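Side-chain contact in C2 toxin component I (Clostridium botulinum, PDB 2J3X), which is the enzymatic component of the binary C2 toxin, an ADP-ribosyltransferase that, as in related binary toxins, probably modifies actin in the host cell: residues E280-S283 with S284-V288. The protein carries 2 engineered substitutions. Numbering follows the deposited sequence.
Sequences ELIS and SALSV
Ser287 folds its hydroxyl back onto the preceding turn, where OG donates a hydrogen bond of 3.0 Å to Ser283 O. With chi1 at -61°, OG sits beside the residue's own backbone N, which places it on the side of the amide, where both groups can turn to Ser283 O. The hydroxyl approaches from outside the carbonyl plane, tilted by 34°, while Ser287 N adds a weak, strongly bent bond to Ser283 O. The side chain thus supplements a backbone link that is poor at this point of the last turn.

Upstream the main-chain bonds are regular: Ala285 N reaches Leu281 O at 2.8 Å, and comparable bonds join Ser284 N to Glu280 O and Leu286 N to Ile282 O. Toward Ser287 and Val288 bonds to the residue three back appear, Ser287 N to Ser284 O at 3.0 Å and Val288 N to Ala285 O.

On the buried flank Ile282 and Leu286, one turn apart, meet by their methyl groups, Ile282 CG2 lying 4.2 Å from Leu286 CD1. Leu286 CG also comes within 3.3 Å of Ile282 O, beyond the oxygen end of the carbonyl that accepts the leucine's own amide. Ile282 is further covered by Ala248 and Tyr252 of helix 243-254.

The other two serines direct their hydroxyls out of the helix. Ser284 OG, anti to the backbone N (chi1 -174°), bonds to Gln245 of helix 243-254, while its CB lies 3.2 Å from Glu280 O, the acceptor of its own amide. Ser283 OG instead bonds to Asn393, and Ala285 O receives the hydroxyl of Tyr237.

A serine hydroxyl returned to the carbonyl four residues earlier is a familiar side-chain-to-backbone bond of alpha-helices; here it falls at the C-terminal turn of helix 273-286, which packs against helix 243-254 in the ADP-ribosyltransferase region ahead of strand 295-301.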
loop_
_atom_site.group_PDB
_atom_site.type_symbol
_atom_site.label_atom_id
_atom_site.label_comp_id
_atom_site.label_asym_id
_atom_site.label_seq_id
_atom_site.Cartn_x
_atom_site.Cartn_y
_atom_site.Cartn_z
ATOM N N GLU A 280 -29.309 -16.158 0.252
ATOM C CA GLU A 280 -30.073 -14.939 -0.055
ATOM C C GLU A 280 -30.109 -14.041 1.185
ATOM O O GLU A 280 -29.938 -12.828 1.092
ATOM C CB GLU A 280 -31.497 -15.305 -0.496
ATOM C CG GLU A 280 -32.299 -14.182 -1.125
ATOM C CD GLU A 280 -33.732 -14.583 -1.479
ATOM O OE1 GLU A 280 -34.040 -15.807 -1.517
ATOM O OE2 GLU A 280 -34.550 -13.667 -1.724
ATOM N N LEU A 281 -30.330 -14.645 2.348
ATOM C CA LEU A 281 -30.376 -13.884 3.612
ATOM C C LEU A 281 -29.006 -13.292 3.988
ATOM O O LEU A 281 -28.954 -12.198 4.549
ATOM C CB LEU A 281 -30.928 -14.754 4.773
ATOM C CG LEU A 281 -32.441 -15.035 4.703
ATOM C CD1 LEU A 281 -32.841 -16.171 5.685
ATOM C CD2 LEU A 281 -33.184 -13.788 5.000
ATOM N N ILE A 282 -27.911 -14.016 3.742
ATOM C CA ILE A 282 -26.600 -13.492 4.107
ATOM C C ILE A 282 -26.279 -12.301 3.199
ATOM O O ILE A 282 -25.784 -11.271 3.687
ATOM C CB ILE A 282 -25.530 -14.557 4.028
ATOM C CG1 ILE A 282 -25.846 -15.665 5.043
ATOM C CG2 ILE A 282 -24.129 -14.001 4.317
ATOM C CD1 ILE A 282 -25.158 -17.004 4.676
ATOM N N SER A 283 -26.563 -12.440 1.898
ATOM C CA SER A 283 -26.301 -11.327 0.968
ATOM C C SER A 283 -27.173 -10.144 1.330
ATOM O O SER A 283 -26.688 -9.016 1.323
ATOM C CB SER A 283 -26.551 -11.731 -0.499
ATOM O OG SER A 283 -25.495 -12.564 -0.995
ATOM N N SER A 284 -28.442 -10.407 1.689
ATOM C CA SER A 284 -29.390 -9.389 2.127
ATOM C C SER A 284 -28.805 -8.654 3.374
ATOM O O SER A 284 -28.720 -7.411 3.416
ATOM C CB SER A 284 -30.727 -10.107 2.510
ATOM O OG SER A 284 -31.718 -9.179 2.816
ATOM N N ALA A 285 -28.343 -9.430 4.359
ATOM C CA ALA A 285 -27.756 -8.838 5.581
ATOM C C ALA A 285 -26.574 -7.971 5.248
ATOM O O ALA A 285 -26.404 -6.867 5.824
ATOM C CB ALA A 285 -27.311 -9.926 6.557
ATOM N N LEU A 286 -25.717 -8.461 4.349
ATOM C CA LEU A 286 -24.482 -7.712 4.010
ATOM C C LEU A 286 -24.802 -6.432 3.207
ATOM O O LEU A 286 -23.940 -5.550 3.084
ATOM C CB LEU A 286 -23.451 -8.596 3.270
ATOM C CG LEU A 286 -22.905 -9.744 4.117
ATOM C CD1 LEU A 286 -21.950 -10.589 3.186
ATOM C CD2 LEU A 286 -22.183 -9.121 5.349
ATOM N N SER A 287 -26.034 -6.318 2.694
ATOM C CA SER A 287 -26.470 -5.122 1.961
ATOM C C SER A 287 -27.131 -4.116 2.886
ATOM O O SER A 287 -27.427 -3.009 2.448
ATOM C CB SER A 287 -27.498 -5.483 0.871
ATOM O OG SER A 287 -26.906 -6.370 -0.077
ATOM N N VAL A 288 -27.319 -4.462 4.165
ATOM C CA VAL A 288 -28.042 -3.544 5.081
ATOM C C VAL A 288 -27.225 -2.259 5.364
ATOM O O VAL A 288 -27.783 -1.132 5.370
ATOM C CB VAL A 288 -28.503 -4.281 6.360
ATOM C CG1 VAL A 288 -28.906 -3.306 7.498
ATOM C CG2 VAL A 288 -29.680 -5.287 6.032
#